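Local coordinates for ABC transporter binding protein AcbH (Actinoplanes, PDB 3OO8) that serves as the extracellular solute receptor of an ABC transporter, binding beta-D-galactopyranose with an exclusive preference, at residues 142-147 / 280-285; 138-143 / 336-341; 29-34 / 81-86. The protein carries 2 engineered substitutions. One frame throughout, in Å; residues are numbered along the deposited sequence.

Contact 1. Residues 142-147 / 280-285; sequences WVVFYN and DFFVFP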
loop_
_atom_site.group_PDB
_atom_site.type_symbol
_atom_site.label_atom_id
_atom_site.label_comp_id
_atom_site.label_asym_id
_atom_site.label_seq_id
_atom_site.Cartn_x
_atom_site.Cartn_y
_atom_site.Cartn_z
ATOM N N TRP A 142 -4.770 3.245 2.727
ATOM C CA TRP A 142 -4.229 4.387 3.486
ATOM C C TRP A 142 -5.283 5.480 3.354
ATOM O O TRP A 142 -5.446 6.073 2.294
ATOM C CB TRP A 142 -2.897 4.849 2.889
ATOM C CG TRP A 142 -1.731 4.110 3.464
ATOM C CD1 TRP A 142 -1.408 2.775 3.300
ATOM C CD2 TRP A 142 -0.739 4.666 4.326
ATOM N NE1 TRP A 142 -0.249 2.484 4.004
ATOM C CE2 TRP A 142 0.148 3.618 4.670
ATOM C CE3 TRP A 142 -0.517 5.952 4.839
ATOM C CZ2 TRP A 142 1.274 3.832 5.475
ATOM C CZ3 TRP A 142 0.599 6.152 5.682
ATOM C CH2 TRP A 142 1.451 5.098 5.988
ATOM N N VAL A 143 -5.955 5.780 4.475
ATOM C CA VAL A 143 -7.154 6.619 4.468
ATOM C C VAL A 143 -7.208 7.355 5.817
ATOM O O VAL A 143 -6.360 7.134 6.662
ATOM C CB VAL A 143 -8.459 5.735 4.321
ATOM C CG1 VAL A 143 -8.608 5.239 2.874
ATOM C CG2 VAL A 143 -8.409 4.509 5.215
ATOM N N VAL A 144 -8.172 8.266 5.971
ATOM C CA VAL A 144 -8.270 9.112 7.188
ATOM C C VAL A 144 -9.311 8.499 8.126
ATOM O O VAL A 144 -10.510 8.419 7.811
ATOM C CB VAL A 144 -8.787 10.540 6.825
ATOM C CG1 VAL A 144 -8.773 11.390 8.091
ATOM C CG2 VAL A 144 -7.971 11.220 5.712
ATOM N N PHE A 145 -8.859 8.114 9.315
ATOM C CA PHE A 145 -9.731 7.466 10.311
ATOM C C PHE A 145 -10.276 8.491 11.276
ATOM O O PHE A 145 -9.664 9.522 11.459
ATOM C CB PHE A 145 -8.914 6.424 11.078
ATOM C CG PHE A 145 -8.577 5.243 10.231
ATOM C CD1 PHE A 145 -9.443 4.149 10.161
ATOM C CD2 PHE A 145 -7.374 5.218 9.539
ATOM C CE1 PHE A 145 -9.176 3.059 9.338
ATOM C CE2 PHE A 145 -7.064 4.112 8.704
ATOM C CZ PHE A 145 -7.969 3.035 8.616
ATOM N N TYR A 146 -11.473 8.204 11.779
ATOM C CA TYR A 146 -12.128 9.083 12.769
ATOM C C TYR A 146 -13.088 8.241 13.593
ATOM O O TYR A 146 -13.334 7.084 13.302
ATOM C CB TYR A 146 -12.897 10.187 12.057
ATOM C CG TYR A 146 -14.071 9.723 11.227
ATOM C CD1 TYR A 146 -15.365 9.792 11.720
ATOM C CD2 TYR A 146 -13.881 9.201 9.944
ATOM C CE1 TYR A 146 -16.444 9.376 10.953
ATOM C CE2 TYR A 146 -14.953 8.779 9.162
ATOM C CZ TYR A 146 -16.244 8.874 9.676
ATOM O OH TYR A 146 -17.335 8.480 8.935
ATOM N N ASN A 147 -13.600 8.825 14.680
ATOM C CA ASN A 147 -14.598 8.135 15.506
ATOM C C ASN A 147 -16.011 8.638 15.139
ATOM O O ASN A 147 -16.287 9.849 15.198
ATOM C CB ASN A 147 -14.326 8.505 16.972
ATOM C CG ASN A 147 -13.003 7.969 17.460
ATOM O OD1 ASN A 147 -12.130 8.721 17.904
ATOM N ND2 ASN A 147 -12.836 6.677 17.359
ATOM N N ASP A 280 -14.326 4.567 11.830
ATOM C CA ASP A 280 -14.694 4.610 10.420
ATOM C C ASP A 280 -13.570 5.363 9.712
ATOM O O ASP A 280 -12.566 5.781 10.332
ATOM C CB ASP A 280 -16.033 5.350 10.255
ATOM C CG ASP A 280 -16.810 4.947 9.013
ATOM O OD1 ASP A 280 -16.238 4.445 8.029
ATOM O OD2 ASP A 280 -18.051 5.153 9.018
ATOM N N PHE A 281 -13.710 5.525 8.404
ATOM C CA PHE A 281 -12.717 6.320 7.681
ATOM C C PHE A 281 -13.316 6.968 6.472
ATOM O O PHE A 281 -14.433 6.634 6.057
ATOM C CB PHE A 281 -11.506 5.489 7.233
ATOM C CG PHE A 281 -11.826 4.400 6.223
ATOM C CD1 PHE A 281 -11.836 4.685 4.863
ATOM C CD2 PHE A 281 -11.997 3.075 6.641
ATOM C CE1 PHE A 281 -12.082 3.687 3.919
ATOM C CE2 PHE A 281 -12.230 2.072 5.710
ATOM C CZ PHE A 281 -12.281 2.360 4.360
ATOM N N PHE A 282 -12.617 7.984 5.980
ATOM C CA PHE A 282 -12.944 8.563 4.680
ATOM C C PHE A 282 -11.671 8.672 3.857
ATOM O O PHE A 282 -10.578 8.713 4.407
ATOM C CB PHE A 282 -13.719 9.894 4.786
ATOM C CG PHE A 282 -13.013 10.987 5.592
ATOM C CD1 PHE A 282 -12.040 11.777 4.984
ATOM C CD2 PHE A 282 -13.334 11.221 6.918
ATOM C CE1 PHE A 282 -11.401 12.772 5.663
ATOM C CE2 PHE A 282 -12.677 12.216 7.614
ATOM C CZ PHE A 282 -11.710 13.001 6.982
ATOM N N VAL A 283 -11.790 8.636 2.523
ATOM C CA VAL A 283 -10.590 8.819 1.719
ATOM C C VAL A 283 -10.069 10.251 1.805
ATOM O O VAL A 283 -10.823 11.210 2.024
ATOM C CB VAL A 283 -10.805 8.366 0.245
ATOM C CG1 VAL A 283 -11.354 6.964 0.257
ATOM C CG2 VAL A 283 -11.761 9.289 -0.528
ATOM N N PHE A 284 -8.763 10.409 1.624
ATOM C CA PHE A 284 -8.214 11.758 1.692
ATOM C C PHE A 284 -8.958 12.665 0.711
ATOM O O PHE A 284 -9.204 12.259 -0.446
ATOM C CB PHE A 284 -6.728 11.729 1.369
ATOM C CG PHE A 284 -5.980 12.962 1.840
ATOM C CD1 PHE A 284 -5.357 12.950 3.088
ATOM C CD2 PHE A 284 -5.876 14.098 1.042
ATOM C CE1 PHE A 284 -4.635 14.051 3.558
ATOM C CE2 PHE A 284 -5.151 15.210 1.488
ATOM C CZ PHE A 284 -4.551 15.196 2.752
ATOM N N PRO A 285 -9.336 13.886 1.133
ATOM C CA PRO A 285 -10.161 14.752 0.258
ATOM C C PRO A 285 -9.511 15.162 -1.064
ATOM O O PRO A 285 -8.294 15.091 -1.216
ATOM C CB PRO A 285 -10.425 15.984 1.132
ATOM C CG PRO A 285 -10.425 15.387 2.528
ATOM C CD PRO A 285 -9.210 14.484 2.485
HETATM O O HOH W 1 -7.147 8.067 1.028
HETATM O O HOH W 2 -16.975 7.773 6.286
#
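V144 O receives the backbone N-H of F282, with V144 O to F282 N at 2.8 Å, and takes a second, weaker contact from the C-H of F281 CA at 3.0 Å. The return bond runs from V144 N to F282 O. One antiparallel hydrogen-bonded pair further, D280 and Y146 exchange N-H and O in the same way, with F145 and F281 between them as the non-hydrogen-bonded pair. Strand 279-282 is thereby joined to the C-terminal end of the long, broken strand 134-147 in the mixed sheet of this class 2 solute-binding fold, where W142, a residue of the beta-D-galactose site, opens the segment. On the face carrying F145 and F281, the edge of the F281 ring is turned toward the F145 ring in an offset edge-to-face pair, planes 62° apart, while V143 CG2 lies over a face of F281, 3.4 Å from CD1. With CG set between backbone N and carbonyl carbon (chi1 57°), the F282 ring folds back over V144, whose CB rests above its face, 3.6 Å from CE1. Y146 lies alongside D280, its ring turned only 13° from the carboxylate. A water accepts the Y146 hydroxyl proton at 2.8 Å from OH and donates to F281 O, while D280 OD1 takes the N-H of F281.

Contact 2. Residues 138-143 / 336-341; sequences YNYPWV and HWDVGL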
loop_
_atom_site.group_PDB
_atom_site.type_symbol
_atom_site.label_atom_id
_atom_site.label_comp_id
_atom_site.label_asym_id
_atom_site.label_seq_id
_atom_site.Cartn_x
_atom_site.Cartn_y
_atom_site.Cartn_z
ATOM N N TYR A 138 -4.327 -9.606 -2.206
ATOM C CA TYR A 138 -5.028 -8.707 -1.283
ATOM C C TYR A 138 -4.254 -7.390 -1.149
ATOM O O TYR A 138 -3.073 -7.305 -1.492
ATOM C CB TYR A 138 -5.193 -9.318 0.136
ATOM C CG TYR A 138 -3.860 -9.749 0.713
ATOM C CD1 TYR A 138 -2.984 -8.800 1.264
ATOM C CD2 TYR A 138 -3.428 -11.080 0.603
ATOM C CE1 TYR A 138 -1.693 -9.170 1.716
ATOM C CE2 TYR A 138 -2.140 -11.453 1.013
ATOM C CZ TYR A 138 -1.298 -10.502 1.571
ATOM O OH TYR A 138 -0.048 -10.896 1.967
ATOM N N ASN A 139 -4.952 -6.387 -0.647
ATOM C CA ASN A 139 -4.350 -5.091 -0.296
ATOM C C ASN A 139 -5.055 -4.476 0.910
ATOM O O ASN A 139 -5.983 -5.085 1.460
ATOM C CB ASN A 139 -4.193 -4.152 -1.509
ATOM C CG ASN A 139 -5.484 -3.913 -2.274
ATOM O OD1 ASN A 139 -6.591 -4.056 -1.742
ATOM N ND2 ASN A 139 -5.337 -3.518 -3.549
ATOM N N TYR A 140 -4.660 -3.262 1.311
ATOM C CA TYR A 140 -5.354 -2.545 2.407
ATOM C C TYR A 140 -5.130 -1.062 2.143
ATOM O O TYR A 140 -4.155 -0.692 1.507
ATOM C CB TYR A 140 -4.808 -2.945 3.783
ATOM C CG TYR A 140 -3.390 -2.500 3.979
ATOM C CD1 TYR A 140 -3.114 -1.241 4.512
ATOM C CD2 TYR A 140 -2.332 -3.329 3.621
ATOM C CE1 TYR A 140 -1.793 -0.827 4.669
ATOM C CE2 TYR A 140 -1.027 -2.912 3.780
ATOM C CZ TYR A 140 -0.782 -1.670 4.303
ATOM O OH TYR A 140 0.519 -1.201 4.482
ATOM N N PRO A 141 -6.007 -0.216 2.686
ATOM C CA PRO A 141 -5.978 1.208 2.331
ATOM C C PRO A 141 -5.258 2.142 3.294
ATOM O O PRO A 141 -5.142 1.858 4.488
ATOM C CB PRO A 141 -7.466 1.561 2.328
ATOM C CG PRO A 141 -7.995 0.722 3.518
ATOM C CD PRO A 141 -7.239 -0.595 3.416
ATOM N N TRP A 142 -4.770 3.245 2.727
ATOM C CA TRP A 142 -4.229 4.387 3.486
ATOM C C TRP A 142 -5.283 5.480 3.354
ATOM O O TRP A 142 -5.446 6.073 2.294
ATOM C CB TRP A 142 -2.897 4.849 2.889
ATOM C CG TRP A 142 -1.731 4.110 3.464
ATOM C CD1 TRP A 142 -1.408 2.775 3.300
ATOM C CD2 TRP A 142 -0.739 4.666 4.326
ATOM N NE1 TRP A 142 -0.249 2.484 4.004
ATOM C CE2 TRP A 142 0.148 3.618 4.670
ATOM C CE3 TRP A 142 -0.517 5.952 4.839
ATOM C CZ2 TRP A 142 1.274 3.832 5.475
ATOM C CZ3 TRP A 142 0.599 6.152 5.682
ATOM C CH2 TRP A 142 1.451 5.098 5.988
ATOM N N VAL A 143 -5.955 5.780 4.475
ATOM C CA VAL A 143 -7.154 6.619 4.468
ATOM C C VAL A 143 -7.208 7.355 5.817
ATOM O O VAL A 143 -6.360 7.134 6.662
ATOM C CB VAL A 143 -8.459 5.735 4.321
ATOM C CG1 VAL A 143 -8.608 5.239 2.874
ATOM C CG2 VAL A 143 -8.409 4.509 5.215
ATOM N N HIS A 336 -7.666 -9.790 9.528
ATOM C CA HIS A 336 -8.702 -8.826 9.831
ATOM C C HIS A 336 -8.661 -7.495 9.098
ATOM O O HIS A 336 -9.583 -6.700 9.261
ATOM C CB HIS A 336 -8.736 -8.567 11.342
ATOM C CG HIS A 336 -8.973 -9.803 12.153
ATOM N ND1 HIS A 336 -10.102 -10.580 12.005
ATOM C CD2 HIS A 336 -8.228 -10.398 13.115
ATOM C CE1 HIS A 336 -10.039 -11.603 12.840
ATOM N NE2 HIS A 336 -8.915 -11.514 13.526
ATOM N N TRP A 337 -7.623 -7.239 8.295
ATOM C CA TRP A 337 -7.482 -5.914 7.666
ATOM C C TRP A 337 -7.322 -5.952 6.151
ATOM O O TRP A 337 -7.858 -5.100 5.463
ATOM C CB TRP A 337 -6.368 -5.080 8.310
ATOM C CG TRP A 337 -6.494 -5.158 9.799
ATOM C CD1 TRP A 337 -5.637 -5.795 10.638
ATOM C CD2 TRP A 337 -7.599 -4.708 10.606
ATOM N NE1 TRP A 337 -6.114 -5.739 11.935
ATOM C CE2 TRP A 337 -7.316 -5.079 11.938
ATOM C CE3 TRP A 337 -8.779 -4.016 10.338
ATOM C CZ2 TRP A 337 -8.172 -4.776 12.992
ATOM C CZ3 TRP A 337 -9.641 -3.720 11.401
ATOM C CH2 TRP A 337 -9.327 -4.098 12.697
ATOM N N ASP A 338 -6.547 -6.895 5.648
ATOM C CA ASP A 338 -6.383 -7.006 4.199
ATOM C C ASP A 338 -7.680 -7.438 3.508
ATOM O O ASP A 338 -8.508 -8.159 4.078
ATOM C CB ASP A 338 -5.306 -8.037 3.887
ATOM C CG ASP A 338 -3.937 -7.627 4.403
ATOM O OD1 ASP A 338 -3.497 -6.518 4.069
ATOM O OD2 ASP A 338 -3.291 -8.415 5.118
ATOM N N VAL A 339 -7.843 -7.006 2.266
ATOM C CA VAL A 339 -9.021 -7.374 1.478
ATOM C C VAL A 339 -8.642 -7.810 0.067
ATOM O O VAL A 339 -7.705 -7.281 -0.570
ATOM C CB VAL A 339 -10.085 -6.223 1.413
ATOM C CG1 VAL A 339 -10.609 -5.904 2.842
ATOM C CG2 VAL A 339 -9.448 -4.943 0.830
ATOM N N GLY A 340 -9.378 -8.806 -0.400
ATOM C CA GLY A 340 -9.200 -9.320 -1.762
ATOM C C GLY A 340 -9.472 -8.285 -2.855
ATOM O O GLY A 340 -10.306 -7.389 -2.686
ATOM N N LEU A 341 -8.821 -8.471 -4.005
ATOM C CA LEU A 341 -9.025 -7.579 -5.158
ATOM C C LEU A 341 -10.078 -8.091 -6.129
ATOM O O LEU A 341 -10.490 -7.351 -7.034
ATOM C CB LEU A 341 -7.733 -7.353 -5.964
ATOM C CG LEU A 341 -6.711 -6.403 -5.351
ATOM C CD1 LEU A 341 -5.969 -7.042 -4.178
ATOM C CD2 LEU A 341 -5.716 -5.975 -6.457
HETATM O O HOH W 3 -9.043 -4.672 -2.855
#
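Y138, N139 and Y140 each hold CG between backbone N and carbonyl carbon, and with chi1 at 55° the ring of Y138 swings beside D338, where CD1 comes within 3.5 Å of the D338 carboxylate carbon CG. The ring of Y140 runs alongside the same aspartate, CD2 at 3.4 Å from D338 OD1. D338 therefore sits between two tyrosines, its carboxylate plane 36° from the first ring and 54° from the second. Backbone bonds join the two segments: N139 N donates to V339 O at 2.9 Å, and V339 N returns to N139 O at 2.8 Å. This antiparallel hydrogen-bonded pair adds the short strand 339-340 to strand 134-147, before the chain passes through a break around Y140 and P141 and resumes the strand at W142, a residue of the galactose site; Q266, another residue of that site, has its side chain about 4 Å from that of Y140. The amide of N139 crosses the L341 side chain at about a right angle, ND2 3.6 Å from L341 CD1, and this methyl also packs 3.5 Å from Y138 CA. Beyond the contact, N139 ND2 is bonded to T300 OG1, so the amide has a polar partner despite its apolar neighbour. Its OD1 accepts from a water that also donates to G340 O. The Y138 hydroxyl is hydrogen-bonded to D301 OD2 and to the hydroxyl of Y36.

Contact 3. Residues 29-34 / 81-86; sequences PITFGS and TPDSLA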
loop_
_atom_site.group_PDB
_atom_site.type_symbol
_atom_site.label_atom_id
_atom_site.label_comp_id
_atom_site.label_asym_id
_atom_site.label_seq_id
_atom_site.Cartn_x
_atom_site.Cartn_y
_atom_site.Cartn_z
ATOM N N PRO A 29 4.542 -32.118 -8.856
ATOM C CA PRO A 29 4.712 -31.230 -7.671
ATOM C C PRO A 29 5.522 -29.972 -7.964
ATOM O O PRO A 29 6.627 -30.059 -8.512
ATOM C CB PRO A 29 5.482 -32.085 -6.663
ATOM C CG PRO A 29 5.324 -33.491 -7.118
ATOM C CD PRO A 29 4.994 -33.497 -8.599
ATOM N N ILE A 30 4.974 -28.815 -7.601
ATOM C CA ILE A 30 5.750 -27.574 -7.655
ATOM C C ILE A 30 6.330 -27.202 -6.300
ATOM O O ILE A 30 5.851 -27.663 -5.279
ATOM C CB ILE A 30 4.914 -26.399 -8.225
ATOM C CG1 ILE A 30 3.787 -25.990 -7.275
ATOM C CG2 ILE A 30 4.353 -26.761 -9.590
ATOM C CD1 ILE A 30 3.236 -24.554 -7.506
ATOM N N THR A 31 7.367 -26.365 -6.291
ATOM C CA THR A 31 7.813 -25.753 -5.056
ATOM C C THR A 31 7.356 -24.297 -5.023
ATOM O O THR A 31 7.146 -23.669 -6.060
ATOM C CB THR A 31 9.339 -25.842 -4.900
ATOM O OG1 THR A 31 9.975 -25.305 -6.070
ATOM C CG2 THR A 31 9.739 -27.320 -4.708
ATOM N N PHE A 32 7.225 -23.767 -3.811
ATOM C CA PHE A 32 6.698 -22.423 -3.644
ATOM C C PHE A 32 7.564 -21.689 -2.639
ATOM O O PHE A 32 7.647 -22.077 -1.479
ATOM C CB PHE A 32 5.255 -22.469 -3.106
ATOM C CG PHE A 32 4.392 -21.366 -3.629
ATOM C CD1 PHE A 32 3.165 -21.651 -4.196
ATOM C CD2 PHE A 32 4.795 -20.033 -3.513
ATOM C CE1 PHE A 32 2.359 -20.635 -4.698
ATOM C CE2 PHE A 32 3.980 -19.001 -4.007
ATOM C CZ PHE A 32 2.761 -19.323 -4.624
ATOM N N GLY A 33 8.211 -20.620 -3.087
ATOM C CA GLY A 33 9.026 -19.802 -2.194
ATOM C C GLY A 33 8.114 -18.842 -1.480
ATOM O O GLY A 33 7.432 -18.038 -2.128
ATOM N N SER A 34 8.079 -18.934 -0.151
ATOM C CA SER A 34 7.177 -18.133 0.639
ATOM C C SER A 34 7.827 -17.299 1.736
ATOM O O SER A 34 8.572 -17.821 2.559
ATOM C CB SER A 34 6.095 -19.034 1.258
ATOM O OG SER A 34 5.285 -18.310 2.173
ATOM N N THR A 81 18.559 -20.737 -8.222
ATOM C CA THR A 81 17.705 -21.875 -8.541
ATOM C C THR A 81 16.406 -21.689 -7.740
ATOM O O THR A 81 16.139 -22.415 -6.781
ATOM C CB THR A 81 18.406 -23.202 -8.187
ATOM O OG1 THR A 81 18.732 -23.212 -6.799
ATOM C CG2 THR A 81 19.718 -23.355 -8.981
ATOM N N PRO A 82 15.598 -20.704 -8.139
ATOM C CA PRO A 82 14.372 -20.362 -7.393
ATOM C C PRO A 82 13.304 -21.460 -7.459
ATOM O O PRO A 82 13.402 -22.421 -8.247
ATOM C CB PRO A 82 13.913 -19.080 -8.093
ATOM C CG PRO A 82 14.318 -19.319 -9.534
ATOM C CD PRO A 82 15.731 -19.884 -9.352
ATOM N N ASP A 83 12.279 -21.300 -6.631
ATOM C CA ASP A 83 11.119 -22.202 -6.613
ATOM C C ASP A 83 10.247 -21.928 -7.833
ATOM O O ASP A 83 10.468 -20.944 -8.559
ATOM C CB ASP A 83 10.336 -21.975 -5.318
ATOM C CG ASP A 83 11.184 -22.230 -4.105
ATOM O OD1 ASP A 83 11.444 -23.417 -3.800
ATOM O OD2 ASP A 83 11.604 -21.251 -3.461
ATOM N N SER A 84 9.222 -22.760 -8.028
ATOM C CA SER A 84 8.372 -22.692 -9.216
ATOM C C SER A 84 7.538 -21.417 -9.270
ATOM O O SER A 84 7.172 -20.917 -10.353
ATOM C CB SER A 84 7.388 -23.876 -9.203
ATOM O OG SER A 84 8.064 -25.133 -9.143
ATOM N N LEU A 85 7.141 -20.999 -8.073
ATOM C CA LEU A 85 6.373 -19.793 -7.813
ATOM C C LEU A 85 6.967 -19.146 -6.577
ATOM O O LEU A 85 7.621 -19.809 -5.787
ATOM C CB LEU A 85 4.913 -20.161 -7.465
ATOM C CG LEU A 85 4.135 -20.660 -8.676
ATOM C CD1 LEU A 85 2.694 -21.042 -8.348
ATOM C CD2 LEU A 85 4.147 -19.565 -9.770
ATOM N N ALA A 86 6.739 -17.847 -6.418
ATOM C CA ALA A 86 7.152 -17.163 -5.200
ATOM C C ALA A 86 6.240 -16.015 -4.766
ATOM O O ALA A 86 5.551 -15.409 -5.551
ATOM C CB ALA A 86 8.620 -16.662 -5.349
HETATM O O HOH W 4 10.660 -26.928 -8.204
#
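Parallel strands 30-34 and 85-89 lie side by side in the part of the mixed sheet built from the N-terminal region, linked through strand 60-64 and helices 39-56 and 67-79. The straightest bond of the pairing runs from G33 N to L85 O at 2.9 Å, with an N-H...O angle of 168°. Toward the start of strand 85-89 the bonding becomes less regular. T31 O receives two weak bonds, from S84 N and L85 N, and the S84 side-chain hydroxyl, rather than a carbonyl, accepts T31 N, 3.2 Å from S84 OG. S84 OG is also bonded to K310 O, and S84 N reaches T31 OG1 as well. A water joins T31 OG1, 2.8 Å away, to S84 OG. The strand-helix alternation through 39-56, 60-64 and 67-79 is that of the alpha/beta lobes of periplasmic-type binding proteins, and F32 and L85 occupy one face of their sheet. L85 CB stands over the centre of the F32 ring, 9° off its normal, with CB to CZ at 3.7 Å. The F32 first torsion (chi1 -146°), away from a staggered position, places the ring under L85 CB; alongside, L85 CD1 meets I30 CD1 at 3.7 Å. An alanine at F32 is likely to leave L85 CB without the aromatic face on which it rests and to open a gap next to F45 and F303. On the other face, D83 OD2 comes within 3.2 Å of G33 CA, its carboxylate being held by Y77 and N63.

All three contacts belong to one mixed sheet, but they sit at separate places along it. Contacts 1 and 2 share strand 134-147 and residues W142 and V143: 336-341 pairs with its middle and 280-285 with its end, the contact centres being about 14 Å apart. W142, a residue of the beta-D-galactose site, lies on the strand between the two pairings. Contact 3 lies across the chain's centre from contact 1, with centres about 38 Å apart, and about 25 Å from contact 2. Among the residues of the galactose site, Q71 comes to about 9 Å from A86 of contact 3, measured between side chains. No sugar is bound in this chain.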